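Local coordinates for halogenase PltM (Pseudomonas fluorescens, PDB 6BZN), which halogenates phenolic substrates, working with chloride, bromide or iodide, and is a flavoprotein that probably relies on FAD, at residues F345-F350 with C402-F407; L211-C216 with T395-V400. All coordinates share one frame; numbering follows the deposited sequence. Where two conformers were deposited one is given.

Contact 1: F345-F350 with C402-F407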
loop_
_atom_site.group_PDB
_atom_site.type_symbol
_atom_site.label_atom_id
_atom_site.label_comp_id
_atom_site.label_asym_id
_atom_site.label_seq_id
_atom_site.Cartn_x
_atom_site.Cartn_y
_atom_site.Cartn_z
ATOM N N PHE A 345 -0.197 -4.671 9.052
ATOM C CA PHE A 345 0.096 -4.908 7.641
ATOM C C PHE A 345 -0.499 -6.230 7.217
ATOM O O PHE A 345 -0.507 -7.162 7.993
ATOM C CB PHE A 345 1.597 -4.938 7.389
ATOM C CG PHE A 345 1.950 -4.987 5.928
ATOM C CD1 PHE A 345 1.843 -3.844 5.153
ATOM C CD2 PHE A 345 2.369 -6.164 5.332
ATOM C CE1 PHE A 345 2.161 -3.871 3.798
ATOM C CE2 PHE A 345 2.701 -6.200 3.985
ATOM C CZ PHE A 345 2.600 -5.043 3.218
ATOM N N ILE A 346 -0.982 -6.314 5.976
ATOM C CA ILE A 346 -1.610 -7.542 5.498
ATOM C C ILE A 346 -0.792 -8.199 4.397
ATOM O O ILE A 346 -0.323 -9.322 4.564
ATOM C CB ILE A 346 -3.063 -7.277 5.049
ATOM C CG1 ILE A 346 -3.908 -6.734 6.224
ATOM C CG2 ILE A 346 -3.688 -8.538 4.476
ATOM C CD1 ILE A 346 -4.005 -7.625 7.457
ATOM N N ASP A 347 -0.615 -7.519 3.273
ATOM C CA ASP A 347 0.056 -8.136 2.132
ATOM C C ASP A 347 0.390 -7.067 1.101
ATOM O O ASP A 347 -0.270 -6.043 1.056
ATOM C CB ASP A 347 -0.873 -9.205 1.516
ATOM C CG ASP A 347 -0.146 -10.229 0.641
ATOM O OD1 ASP A 347 0.032 -9.931 -0.561
ATOM O OD2 ASP A 347 0.201 -11.351 1.132
ATOM N N PRO A 348 1.420 -7.297 0.275
ATOM C CA PRO A 348 1.635 -6.378 -0.844
ATOM C C PRO A 348 0.493 -6.336 -1.866
ATOM O O PRO A 348 0.391 -5.358 -2.626
ATOM C CB PRO A 348 2.908 -6.903 -1.503
ATOM C CG PRO A 348 3.088 -8.299 -0.974
ATOM C CD PRO A 348 2.530 -8.257 0.413
ATOM N N LEU A 349 -0.349 -7.368 -1.885
ATOM C CA LEU A 349 -1.398 -7.503 -2.892
ATOM C C LEU A 349 -2.378 -6.346 -2.855
ATOM O O LEU A 349 -3.029 -6.104 -1.844
ATOM C CB LEU A 349 -2.168 -8.812 -2.713
ATOM C CG LEU A 349 -3.221 -9.083 -3.793
ATOM C CD1 LEU A 349 -2.552 -9.371 -5.124
ATOM C CD2 LEU A 349 -4.154 -10.215 -3.399
ATOM N N PHE A 350 -2.481 -5.651 -3.980
ATOM C CA PHE A 350 -3.303 -4.437 -4.152
ATOM C C PHE A 350 -2.711 -3.176 -3.553
ATOM O O PHE A 350 -3.338 -2.118 -3.638
ATOM C CB PHE A 350 -4.757 -4.603 -3.673
ATOM C CG PHE A 350 -5.526 -5.648 -4.413
ATOM C CD1 PHE A 350 -5.718 -5.529 -5.780
ATOM C CD2 PHE A 350 -6.075 -6.724 -3.757
ATOM C CE1 PHE A 350 -6.433 -6.470 -6.494
ATOM C CE2 PHE A 350 -6.795 -7.674 -4.461
ATOM C CZ PHE A 350 -6.976 -7.548 -5.829
ATOM N N CYS A 402 -9.639 -13.130 0.908
ATOM C CA CYS A 402 -10.595 -13.582 -0.120
ATOM C C CYS A 402 -9.948 -13.648 -1.516
ATOM O O CYS A 402 -10.277 -14.536 -2.302
ATOM C CB CYS A 402 -11.847 -12.707 -0.115
ATOM S SG CYS A 402 -12.805 -12.884 1.416
ATOM N N SER A 403 -9.019 -12.737 -1.812
ATOM C CA SER A 403 -8.294 -12.769 -3.070
ATOM C C SER A 403 -7.424 -14.018 -3.210
ATOM O O SER A 403 -7.413 -14.648 -4.259
ATOM C CB SER A 403 -7.422 -11.524 -3.227
ATOM O OG SER A 403 -8.215 -10.360 -3.298
ATOM N N TYR A 404 -6.687 -14.360 -2.156
ATOM C CA TYR A 404 -5.853 -15.562 -2.190
ATOM C C TYR A 404 -6.702 -16.834 -2.453
ATOM O O TYR A 404 -6.234 -17.758 -3.092
ATOM C CB TYR A 404 -5.047 -15.719 -0.902
ATOM C CG TYR A 404 -3.676 -15.056 -0.888
ATOM C CD1 TYR A 404 -3.526 -13.710 -0.583
ATOM C CD2 TYR A 404 -2.517 -15.792 -1.145
ATOM C CE1 TYR A 404 -2.266 -13.121 -0.532
ATOM C CE2 TYR A 404 -1.263 -15.203 -1.095
ATOM C CZ TYR A 404 -1.136 -13.864 -0.782
ATOM O OH TYR A 404 0.128 -13.280 -0.717
ATOM N N GLU A 405 -7.937 -16.873 -1.957
ATOM C CA GLU A 405 -8.833 -17.997 -2.263
ATOM C C GLU A 405 -9.263 -17.950 -3.734
ATOM O O GLU A 405 -9.321 -18.984 -4.399
ATOM C CB GLU A 405 -10.053 -17.979 -1.352
ATOM C CG GLU A 405 -11.020 -19.142 -1.553
ATOM C CD GLU A 405 -10.441 -20.505 -1.203
ATOM O OE1 GLU A 405 -9.460 -20.599 -0.428
ATOM O OE2 GLU A 405 -10.999 -21.502 -1.708
ATOM N N ALA A 406 -9.548 -16.752 -4.236
ATOM C CA ALA A 406 -9.894 -16.570 -5.641
ATOM C C ALA A 406 -8.756 -16.916 -6.613
ATOM O O ALA A 406 -9.026 -17.125 -7.799
ATOM C CB ALA A 406 -10.375 -15.154 -5.895
ATOM N N PHE A 407 -7.507 -16.960 -6.142
ATOM C CA PHE A 407 -6.393 -17.421 -6.971
ATOM C C PHE A 407 -6.542 -18.862 -7.485
ATOM O O PHE A 407 -5.799 -19.258 -8.381
ATOM C CB PHE A 407 -5.048 -17.395 -6.217
ATOM C CG PHE A 407 -4.506 -16.026 -5.840
ATOM C CD1 PHE A 407 -5.017 -14.821 -6.337
ATOM C CD2 PHE A 407 -3.393 -15.972 -4.999
ATOM C CE1 PHE A 407 -4.452 -13.595 -5.951
ATOM C CE2 PHE A 407 -2.825 -14.764 -4.628
ATOM C CZ PHE A 407 -3.357 -13.571 -5.092
#
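Leu-349 brings a single methyl, CD2, against helix residue Ser-403 and the ring of Phe-407, where it lies 3.5 Å from Ser-403 CB and 3.8 Å from Phe-407 CZ. The methyl gets there because CG stands opposite the backbone nitrogen (chi1 -176°), which carries CD2 to the helix. Beside it the ring of Phe-350 turns an edge to the serine, CE2 lying 3.3 Å from Ser-403 OG, whose hydroxyl is bonded to Leu-399 O and Trp-416 NE1.

The polar half of the contact is Asp-347. Tyr-404 OH donates to Asp-347 OD2 over 2.7 Å, reaching it on the syn side but 27° out of the carboxylate plane; the carboxylate sits at the phenol edge with the two planes 78° apart. Its other oxygen, OD1, closes an Asx turn by accepting from Leu-349 N at 2.9 Å through the anti lone pair. Thr-215 OG1 also bonds OD2 and Trp-257 NE1 bonds OD1, so that both oxygens of this buried group have at least two partners. An alanine here would probably leave the Tyr-404 hydroxyl without its acceptor and the Leu-349 turn without its bond. Behind the tyrosine, Phe-407 CE2 rests over one face of the phenol ring, near its rim.

The 345-350 loop, which precedes helix 352-374 and Leu-354, which binds FAD in another structure of the protein, is thereby fixed to helix 383-406, with helix 410-441 covering Phe-350 and Ser-403 through Trp-413 and Trp-416 and strand 256-262 adding Trp-257.

Contact 2: L211-C216 with T395-V400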
loop_
_atom_site.group_PDB
_atom_site.type_symbol
_atom_site.label_atom_id
_atom_site.label_comp_id
_atom_site.label_asym_id
_atom_site.label_seq_id
_atom_site.Cartn_x
_atom_site.Cartn_y
_atom_site.Cartn_z
ATOM N N LEU A 211 -6.468 -12.783 12.378
ATOM C CA LEU A 211 -6.149 -12.456 10.980
ATOM C C LEU A 211 -6.464 -13.626 10.071
ATOM O O LEU A 211 -6.054 -14.764 10.348
ATOM C CB LEU A 211 -4.676 -12.056 10.807
ATOM C CG LEU A 211 -4.332 -10.698 11.402
ATOM C CD1 LEU A 211 -2.838 -10.460 11.337
ATOM C CD2 LEU A 211 -5.088 -9.568 10.703
ATOM N N ALA A 212 -7.189 -13.341 8.991
ATOM C CA ALA A 212 -7.481 -14.328 7.948
ATOM C C ALA A 212 -6.309 -14.590 7.004
ATOM O O ALA A 212 -6.245 -15.655 6.407
ATOM C CB ALA A 212 -8.710 -13.916 7.141
ATOM N N THR A 213 -5.405 -13.614 6.848
ATOM C CA THR A 213 -4.280 -13.736 5.946
ATOM C C THR A 213 -3.037 -14.190 6.724
ATOM O O THR A 213 -2.675 -13.575 7.729
ATOM C CB THR A 213 -3.997 -12.396 5.245
ATOM O OG1 THR A 213 -5.215 -11.877 4.695
ATOM C CG2 THR A 213 -3.006 -12.568 4.131
ATOM N N ASP A 214 -2.400 -15.248 6.229
ATOM C CA ASP A 214 -1.171 -15.812 6.788
ATOM C C ASP A 214 -0.242 -16.081 5.613
ATOM O O ASP A 214 -0.341 -17.123 4.955
ATOM C CB ASP A 214 -1.522 -17.087 7.561
ATOM C CG ASP A 214 -0.330 -17.724 8.277
ATOM O OD1 ASP A 214 0.828 -17.267 8.170
ATOM O OD2 ASP A 214 -0.591 -18.730 8.978
ATOM N N THR A 215 0.641 -15.119 5.332
ATOM C CA THR A 215 1.477 -15.158 4.162
ATOM C C THR A 215 2.904 -14.786 4.466
ATOM O O THR A 215 3.179 -14.094 5.450
ATOM C CB THR A 215 0.983 -14.209 3.035
ATOM O OG1 THR A 215 0.911 -12.863 3.507
ATOM C CG2 THR A 215 -0.380 -14.644 2.494
ATOM N N CYS A 216 3.791 -15.262 3.595
ATOM C CA CYS A 216 5.215 -14.955 3.628
ATOM C C CYS A 216 5.564 -14.226 2.335
ATOM O O CYS A 216 4.756 -14.189 1.394
ATOM C CB CYS A 216 6.059 -16.229 3.774
ATOM S SG CYS A 216 5.894 -17.414 2.425
ATOM N N THR A 395 -10.342 -4.335 6.779
ATOM C CA THR A 395 -10.812 -4.401 5.390
ATOM C C THR A 395 -9.756 -5.010 4.487
ATOM O O THR A 395 -10.058 -5.854 3.660
ATOM C CB THR A 395 -11.216 -3.015 4.870
ATOM O OG1 THR A 395 -12.344 -2.563 5.617
ATOM C CG2 THR A 395 -11.603 -3.058 3.374
ATOM N N ASN A 396 -8.512 -4.581 4.670
ATOM C CA ASN A 396 -7.381 -5.076 3.897
ATOM C C ASN A 396 -7.239 -6.604 4.087
ATOM O O ASN A 396 -7.014 -7.339 3.122
ATOM C CB ASN A 396 -6.128 -4.296 4.346
ATOM C CG ASN A 396 -4.921 -4.427 3.423
ATOM O OD1 ASN A 396 -4.897 -5.167 2.420
ATOM N ND2 ASN A 396 -3.890 -3.667 3.766
ATOM N N ASP A 397 -7.436 -7.071 5.326
ATOM C CA ASP A 397 -7.370 -8.512 5.646
ATOM C C ASP A 397 -8.454 -9.313 4.908
ATOM O O ASP A 397 -8.161 -10.387 4.375
ATOM C CB ASP A 397 -7.508 -8.717 7.147
ATOM C CG ASP A 397 -7.204 -10.147 7.591
ATOM O OD1 ASP A 397 -6.301 -10.806 7.032
ATOM O OD2 ASP A 397 -7.856 -10.596 8.561
ATOM N N GLN A 398 -9.690 -8.807 4.879
ATOM C CA GLN A 398 -10.762 -9.488 4.136
ATOM C C GLN A 398 -10.486 -9.450 2.637
ATOM O O GLN A 398 -10.535 -10.491 1.966
ATOM C CB GLN A 398 -12.144 -8.906 4.450
ATOM C CG GLN A 398 -12.735 -9.348 5.789
ATOM C CD GLN A 398 -13.047 -10.843 5.852
ATOM O OE1 GLN A 398 -13.789 -11.378 5.020
ATOM N NE2 GLN A 398 -12.473 -11.530 6.839
ATOM N N LEU A 399 -10.133 -8.272 2.122
ATOM C CA LEU A 399 -9.826 -8.156 0.697
ATOM C C LEU A 399 -8.777 -9.169 0.251
ATOM O O LEU A 399 -8.975 -9.881 -0.743
ATOM C CB LEU A 399 -9.368 -6.741 0.354
ATOM C CG LEU A 399 -8.796 -6.507 -1.048
ATOM C CD1 LEU A 399 -9.876 -6.688 -2.110
ATOM C CD2 LEU A 399 -8.151 -5.141 -1.151
ATOM N N VAL A 400 -7.687 -9.252 1.002
ATOM C CA VAL A 400 -6.542 -10.033 0.592
ATOM C C VAL A 400 -6.800 -11.521 0.818
ATOM O O VAL A 400 -6.533 -12.317 -0.069
ATOM C CB VAL A 400 -5.238 -9.566 1.285
ATOM C CG1 VAL A 400 -4.118 -10.575 1.081
ATOM C CG2 VAL A 400 -4.824 -8.208 0.744
#
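In this flavoprotein halogenase, the loop that runs into strand 215-223 of the mixed sheet is anchored on the long helix 383-406 by the carboxylate of Asp-397, whose two oxygens accept the backbone N-H groups of the successive residues Ala-212 and Thr-213. Ala-212 N gives a nearly straight bond to Asp-397 OD2 (2.9 Å, 168° at the hydrogen). The neighbouring bond, from Thr-213 N to Asp-397 OD1, is 3.0 Å long and noticeably more bent, at 136°. Each oxygen uses its syn lone pair, the one on the side of its twin, which suits a carboxylate facing two consecutive amides.

A third bond comes from the threonine hydroxyl: Thr-213 OG1 donates to Asp-397 OD1 over 2.8 Å, approaching on the anti side and from somewhat out of the carboxylate plane. OD1 is thus held by main chain and side chain of the same residue, and with OD2 bonded as well, rotation about CB-CG is probably restricted. Asp-397 reaches the loop because, with chi1 at -170°, its CB-CG bond runs trans to N, off the flank of the helix.

Apolar atoms frame the carboxylate. Leu-211 CD2 lies 3.6 Å from Asp-397 OD2, and Ala-212 CB sits 3.7 Å from Asp-397 OD2. The Leu-211 side chain is also about 5 Å from that of Tyr-326, a residue that contacts FAD in another structure of this protein. One turn of helix beyond Asp-397, Val-400 lies across Thr-213 at roughly a right angle, its CG1 3.8 Å from Thr-213 CG2.

Overall arrangement
From the N terminus, the chain first supplies 211-216, then 345-350, and finally 395-400 and 402-407, neighbouring parts of helix 383-406 and its end. Contact 2 closes a long loop of 178 residues that holds the four later strands of the mixed sheet; contact 1 closes a shorter one of 51 residues, mostly helical. Their segments alternate, so the two closures cross rather than nest. Their centres are 6 Å apart, and they touch directly: Thr-215 OG1 probably bonds Asp-347 OD2 (2.9 Å), and Asp-347 CB packs on Val-400 CG1 at 3.5 Å. Together they tie the loop leading into strand 215-223 and the loop before helix 352-374 to one helix.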